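AT5g51720/MIO24_14 (Arabidopsis thaliana, PDB 3S2R) acts as an iron-sulfur transfer protein, a homodimer with one [2Fe-2S] cluster per subunit, and takes part in plant development, senescence, reactive oxygen homeostasis and iron metabolism. Local coordinates at residues G20-I25 against R50-G55; T46-C51 against L78-Q83. The protein carries 1 engineered substitution. All coordinates share one frame; numbering follows the deposited sequence.

Contact 1 of 2, residues G20-I25 against R50-G55; sequences GINPEI and RCWRSG. With FES (Fe2/s2 (inorganic) cluster), chain D.
The R53 side chain leaves its backbone pointing away from residues 20-25, with CG anti to its carbonyl carbon, but a bend at chi2 (-62°) turns CD, and its guanidinium ends beside I21. In W52, CG is also anti to the carbonyl carbon, and from there the indole meets N22. R53 NH1 donates to I21 O at 2.9 Å. This bond is nearly straight (165°), and I21 O lies in the guanidinium plane. A weak second bond runs from R53 NH2 to I21 O. NH1 also donates to W52 O, from above that carbonyl's plane, at 3.0 Å. P23 CD lies over one guanidinium face, 3.5 Å from R53 NH1. The N22 and W52 side chains cross at about a right angle, with amide and ring planes 38° apart; N22 CG is 3.5 Å from W52 CE3. I21 CD1 touches W52 CD1 at 4.0 Å, while I25 CB sits at the ring edge. I25 CD1 packs on W52 O at 3.3 Å. N22 OD1 accepts from I25 N in an Asx motif, and N22 ND2 donates to I25 O at 2.9 Å. This holds the amide against the ring. W52 NE1 donates to R50 O of the second subunit. One cationic group thus serves two backbone carbonyls, I21 O and W52 O. It ties residues 20-25 to the loop that follows the cluster ligand C51, and probably polarises both carbonyls.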
loop_
_atom_site.group_PDB
_atom_site.type_symbol
_atom_site.label_atom_id
_atom_site.label_comp_id
_atom_site.label_asym_id
_atom_site.label_seq_id
_atom_site.Cartn_x
_atom_site.Cartn_y
_atom_site.Cartn_z
ATOM N N GLY B 20 -2.227 13.554 0.999
ATOM C CA GLY B 20 -2.414 12.263 0.329
ATOM C C GLY B 20 -1.145 11.480 0.068
ATOM O O GLY B 20 -0.029 12.031 0.083
ATOM N N ILE B 21 -1.319 10.195 -0.209
ATOM C CA ILE B 21 -0.180 9.349 -0.574
ATOM C C ILE B 21 -0.332 8.668 -1.937
ATOM O O ILE B 21 0.635 8.043 -2.414
ATOM C CB ILE B 21 0.104 8.272 0.454
ATOM C CG1 ILE B 21 -1.057 7.282 0.562
ATOM C CG2 ILE B 21 0.427 8.874 1.799
ATOM C CD1 ILE B 21 -0.748 5.992 1.408
ATOM N N ASN B 22 -1.517 8.746 -2.546
ATOM C CA ASN B 22 -1.800 8.154 -3.840
ATOM C C ASN B 22 -2.250 9.252 -4.818
ATOM O O ASN B 22 -3.436 9.419 -5.035
ATOM C CB ASN B 22 -2.868 7.057 -3.743
ATOM C CG ASN B 22 -3.279 6.544 -5.075
ATOM O OD1 ASN B 22 -2.461 6.455 -5.993
ATOM N ND2 ASN B 22 -4.538 6.151 -5.193
ATOM N N PRO B 23 -1.311 9.940 -5.473
ATOM C CA PRO B 23 -1.759 10.995 -6.383
ATOM C C PRO B 23 -2.402 10.512 -7.680
ATOM O O PRO B 23 -3.140 11.279 -8.275
ATOM C CB PRO B 23 -0.468 11.777 -6.695
ATOM C CG PRO B 23 0.670 10.835 -6.349
ATOM C CD PRO B 23 0.153 9.949 -5.243
ATOM N N GLU B 24 -2.108 9.288 -8.129
ATOM C CA GLU B 24 -2.360 8.917 -9.521
ATOM C C GLU B 24 -3.159 7.634 -9.740
ATOM O O GLU B 24 -3.676 7.466 -10.851
ATOM C CB GLU B 24 -1.027 8.817 -10.273
ATOM C CG GLU B 24 -0.354 10.204 -10.431
ATOM C CD GLU B 24 1.067 10.181 -10.981
ATOM O OE1 GLU B 24 1.679 9.095 -10.974
ATOM O OE2 GLU B 24 1.559 11.242 -11.476
ATOM N N ILE B 25 -3.232 6.702 -8.769
ATOM C CA ILE B 25 -3.731 5.390 -9.102
ATOM C C ILE B 25 -5.246 5.276 -8.832
ATOM O O ILE B 25 -5.703 5.435 -7.694
ATOM C CB ILE B 25 -2.929 4.286 -8.331
ATOM C CG1 ILE B 25 -1.466 4.245 -8.836
ATOM C CG2 ILE B 25 -3.644 2.954 -8.507
ATOM C CD1 ILE B 25 -0.578 3.226 -8.150
ATOM N N ARG B 50 2.987 -1.488 -1.610
ATOM C CA ARG B 50 2.477 -0.631 -0.527
ATOM C C ARG B 50 2.880 0.825 -0.711
ATOM O O ARG B 50 2.744 1.618 0.216
ATOM C CB ARG B 50 2.934 -1.165 0.817
ATOM C CG ARG B 50 2.442 -2.623 1.064
ATOM C CD ARG B 50 2.659 -3.084 2.482
ATOM N NE ARG B 50 4.092 -3.207 2.796
ATOM C CZ ARG B 50 4.555 -3.704 3.931
ATOM N NH1 ARG B 50 3.735 -4.229 4.837
ATOM N NH2 ARG B 50 5.867 -3.717 4.163
ATOM N N CYS B 51 3.341 1.180 -1.918
ATOM C CA CYS B 51 3.829 2.532 -2.150
ATOM C C CYS B 51 2.998 3.329 -3.111
ATOM O O CYS B 51 3.230 4.532 -3.237
ATOM C CB CYS B 51 5.299 2.527 -2.606
ATOM S SG CYS B 51 5.588 2.067 -4.314
ATOM N N TRP B 52 2.030 2.718 -3.784
ATOM C CA TRP B 52 1.159 3.457 -4.694
ATOM C C TRP B 52 1.929 4.089 -5.839
ATOM O O TRP B 52 1.504 5.123 -6.369
ATOM C CB TRP B 52 0.299 4.487 -3.949
ATOM C CG TRP B 52 -0.523 3.770 -2.909
ATOM C CD1 TRP B 52 -0.119 3.472 -1.658
ATOM C CD2 TRP B 52 -1.846 3.221 -3.071
ATOM N NE1 TRP B 52 -1.119 2.764 -0.995
ATOM C CE2 TRP B 52 -2.170 2.580 -1.845
ATOM C CE3 TRP B 52 -2.796 3.209 -4.106
ATOM C CZ2 TRP B 52 -3.403 1.961 -1.641
ATOM C CZ3 TRP B 52 -4.024 2.582 -3.887
ATOM C CH2 TRP B 52 -4.305 1.951 -2.667
ATOM N N ARG B 53 3.041 3.481 -6.234
ATOM C CA ARG B 53 3.832 3.989 -7.388
ATOM C C ARG B 53 4.057 2.923 -8.444
ATOM O O ARG B 53 4.538 3.221 -9.529
ATOM C CB ARG B 53 5.185 4.579 -6.952
ATOM C CG ARG B 53 5.142 5.718 -5.932
ATOM C CD ARG B 53 4.410 6.967 -6.446
ATOM N NE ARG B 53 4.417 8.049 -5.467
ATOM C CZ ARG B 53 3.448 8.234 -4.578
ATOM N NH1 ARG B 53 2.406 7.388 -4.556
ATOM N NH2 ARG B 53 3.524 9.240 -3.706
ATOM N N SER B 54 3.745 1.676 -8.155
ATOM C CA SER B 54 4.023 0.607 -9.081
ATOM C C SER B 54 3.258 0.724 -10.395
ATOM O O SER B 54 2.054 0.959 -10.409
ATOM C CB SER B 54 3.680 -0.717 -8.469
ATOM O OG SER B 54 3.960 -1.699 -9.473
ATOM N N GLY B 55 3.972 0.538 -11.505
ATOM C CA GLY B 55 3.337 0.462 -12.812
ATOM C C GLY B 55 2.526 -0.811 -12.976
ATOM O O GLY B 55 1.769 -0.918 -13.930
HETATM FE FE1 FES D . 5.348 -0.204 -4.496
HETATM FE FE2 FES D . 7.469 -1.918 -4.516
HETATM S S1 FES D . 6.551 -0.800 -6.227
HETATM S S2 FES D . 6.117 -1.393 -2.774
HETATM O O HOH W 1 -0.035 7.455 -7.332
HETATM O O HOH W 2 1.926 7.026 -9.249
#

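Contact 2 of 2, residues T46-C51 against L78-Q83; sequences TPYCRC and LLLKKQ. With FES (Fe2/s2 (inorganic) cluster), chain D.
P47 and L79 form the closest pair here, 4.5 Å between their CA atoms, with a proline inside a strand. The strands 46-48 and 78-81 are antiparallel, consistent with the beta-cap known from other NEET proteins. P47 and L79 are a non-hydrogen-bonded pair, where proline's missing N-H costs no bond to residues 78-83. Instead, P47 CA makes a CA-H...O contact with L78 O at 3.4 Å. On the face of P47 and L79, P47 CB meets L79 CD2 at 3.7 Å. Hydrogen-bonded pairs flank this position: T46 with L80, and Y48 with L78. Each pair has two backbone bonds. On the other face, the Y48 and L80 side chains cross at about a right angle, with Y48 CE2 3.5 Å from L80 CD1. Residues 78-81 also pair in parallel with a strand of the second subunit, so the sheet spans the dimer.

R50 bends at chi3 (-67°), which turns NE back near L78. L78 N lies over one guanidinium face, 3.7 Å from R50 NE. R50 CD lies 4.0 Å from L78 CB. NE donates to G76 O, and NH1 forms a salt bridge with D34 of the second subunit. An alanine here would probably leave that D34 without its charged mate, G76 O without this donor, and a gap beside L78. At the sheet's other end a water donates to L80 O and bonds to T46 OG1. Past the strand, C51 N donates to C49 SG at 3.3 Å, while that sulfur is bound to iron FE1 at 2.3 Å.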
loop_
_atom_site.group_PDB
_atom_site.type_symbol
_atom_site.label_atom_id
_atom_site.label_comp_id
_atom_site.label_asym_id
_atom_site.label_seq_id
_atom_site.Cartn_x
_atom_site.Cartn_y
_atom_site.Cartn_z
ATOM N N THR B 46 5.254 -13.655 -3.934
ATOM C CA THR B 46 4.659 -12.654 -4.827
ATOM C C THR B 46 4.632 -11.336 -4.066
ATOM O O THR B 46 3.929 -11.246 -3.034
ATOM C CB THR B 46 3.252 -13.032 -5.273
ATOM O OG1 THR B 46 3.292 -14.370 -5.807
ATOM C CG2 THR B 46 2.762 -12.067 -6.372
ATOM N N PRO B 47 5.371 -10.291 -4.525
ATOM C CA PRO B 47 5.408 -9.037 -3.798
ATOM C C PRO B 47 4.296 -8.083 -4.231
ATOM O O PRO B 47 4.102 -7.841 -5.438
ATOM C CB PRO B 47 6.781 -8.472 -4.167
ATOM C CG PRO B 47 7.026 -8.951 -5.580
ATOM C CD PRO B 47 6.375 -10.315 -5.627
ATOM N N TYR B 48 3.591 -7.535 -3.232
ATOM C CA TYR B 48 2.494 -6.618 -3.415
ATOM C C TYR B 48 2.911 -5.221 -2.972
ATOM O O TYR B 48 3.543 -5.022 -1.944
ATOM C CB TYR B 48 1.241 -7.100 -2.686
ATOM C CG TYR B 48 0.477 -8.094 -3.498
ATOM C CD1 TYR B 48 -0.693 -7.733 -4.174
ATOM C CD2 TYR B 48 0.936 -9.393 -3.671
ATOM C CE1 TYR B 48 -1.368 -8.648 -4.992
ATOM C CE2 TYR B 48 0.244 -10.301 -4.464
ATOM C CZ TYR B 48 -0.897 -9.915 -5.134
ATOM O OH TYR B 48 -1.570 -10.789 -5.961
ATOM N N CYS B 49 2.502 -4.234 -3.758
ATOM C CA CYS B 49 2.870 -2.851 -3.569
ATOM C C CYS B 49 2.183 -2.190 -2.395
ATOM O O CYS B 49 0.961 -2.282 -2.204
ATOM C CB CYS B 49 2.540 -2.068 -4.877
ATOM S SG CYS B 49 3.064 -0.319 -4.832
ATOM N N ARG B 50 2.987 -1.488 -1.610
ATOM C CA ARG B 50 2.477 -0.631 -0.527
ATOM C C ARG B 50 2.880 0.825 -0.711
ATOM O O ARG B 50 2.744 1.618 0.216
ATOM C CB ARG B 50 2.934 -1.165 0.817
ATOM C CG ARG B 50 2.442 -2.623 1.064
ATOM C CD ARG B 50 2.659 -3.084 2.482
ATOM N NE ARG B 50 4.092 -3.207 2.796
ATOM C CZ ARG B 50 4.555 -3.704 3.931
ATOM N NH1 ARG B 50 3.735 -4.229 4.837
ATOM N NH2 ARG B 50 5.867 -3.717 4.163
ATOM N N CYS B 51 3.341 1.180 -1.918
ATOM C CA CYS B 51 3.829 2.532 -2.150
ATOM C C CYS B 51 2.998 3.329 -3.111
ATOM O O CYS B 51 3.230 4.532 -3.237
ATOM C CB CYS B 51 5.299 2.527 -2.606
ATOM S SG CYS B 51 5.588 2.067 -4.314
ATOM N N LEU B 78 4.777 -5.999 0.533
ATOM C CA LEU B 78 4.277 -7.161 1.304
ATOM C C LEU B 78 4.527 -8.422 0.499
ATOM O O LEU B 78 4.112 -8.509 -0.652
ATOM C CB LEU B 78 2.793 -6.948 1.568
ATOM C CG LEU B 78 2.154 -8.047 2.433
ATOM C CD1 LEU B 78 2.637 -7.932 3.892
ATOM C CD2 LEU B 78 0.627 -7.879 2.403
ATOM N N LEU B 79 5.215 -9.405 1.084
ATOM C CA LEU B 79 5.570 -10.619 0.375
ATOM C C LEU B 79 4.583 -11.703 0.725
ATOM O O LEU B 79 4.529 -12.124 1.880
ATOM C CB LEU B 79 6.996 -11.113 0.749
ATOM C CG LEU B 79 8.090 -10.055 0.587
ATOM C CD1 LEU B 79 9.454 -10.671 0.887
ATOM C CD2 LEU B 79 8.113 -9.443 -0.828
ATOM N N LEU B 80 3.786 -12.144 -0.234
ATOM C CA LEU B 80 2.865 -13.243 -0.012
ATOM C C LEU B 80 3.546 -14.543 -0.368
ATOM O O LEU B 80 4.024 -14.688 -1.514
ATOM C CB LEU B 80 1.554 -13.076 -0.809
ATOM C CG LEU B 80 0.798 -11.752 -0.597
ATOM C CD1 LEU B 80 -0.501 -11.806 -1.345
ATOM C CD2 LEU B 80 0.576 -11.464 0.906
ATOM N N LYS B 81 3.601 -15.471 0.590
ATOM C CA LYS B 81 4.364 -16.681 0.438
ATOM C C LYS B 81 3.482 -17.900 0.557
ATOM O O LYS B 81 2.628 -17.988 1.433
ATOM C CB LYS B 81 5.459 -16.747 1.507
ATOM C CG LYS B 81 6.404 -15.606 1.511
ATOM C CD LYS B 81 7.566 -15.814 2.447
ATOM C CE LYS B 81 8.588 -14.669 2.331
ATOM N NZ LYS B 81 9.688 -14.902 3.275
ATOM N N LYS B 82 3.716 -18.848 -0.333
ATOM C CA LYS B 82 2.971 -20.116 -0.288
ATOM C C LYS B 82 3.503 -21.052 0.798
ATOM O O LYS B 82 2.762 -21.926 1.243
ATOM C CB LYS B 82 2.991 -20.825 -1.649
ATOM C CG LYS B 82 2.263 -20.097 -2.769
ATOM C CD LYS B 82 2.330 -20.992 -4.035
ATOM C CE LYS B 82 1.626 -20.557 -5.206
ATOM N NZ LYS B 82 1.556 -21.779 -6.056
ATOM N N GLN B 83 4.786 -20.921 1.134
ATOM C CA GLN B 83 5.488 -21.770 2.067
ATOM C C GLN B 83 6.367 -20.886 2.908
ATOM O O GLN B 83 6.806 -19.822 2.510
ATOM C CB GLN B 83 6.372 -22.777 1.301
ATOM C CG GLN B 83 5.626 -23.764 0.379
ATOM C CD GLN B 83 4.772 -24.794 1.139
ATOM O OE1 GLN B 83 5.002 -25.067 2.339
ATOM N NE2 GLN B 83 3.790 -25.375 0.437
HETATM FE FE1 FES D . 5.348 -0.204 -4.496
HETATM FE FE2 FES D . 7.469 -1.918 -4.516
HETATM S S1 FES D . 6.551 -0.800 -6.227
HETATM S S2 FES D . 6.117 -1.393 -2.774
HETATM O O HOH W 3 3.061 -16.144 -3.755
#

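Overall arrangement
Contacts 1 and 2 lie about 16 Å apart, centre to centre, and share R50 and C51. Segment 46-51 leads from the sheet of contact 2 into the loop of contact 1. The [2Fe-2S] cluster sits at this junction. C49 and C51 bind FE1, and C60 and C64 complete the ligand set; C64 is an engineered residue. The two contacts touch where S54 CB packs on C49 SG at 3.7 Å. Both also reach the inorganic sulfides: S54 CB is 3.6 Å from S1, and R50 N is 3.3 Å from S2. Both meet the second subunit, so the cluster loop lies next to the dimer interface.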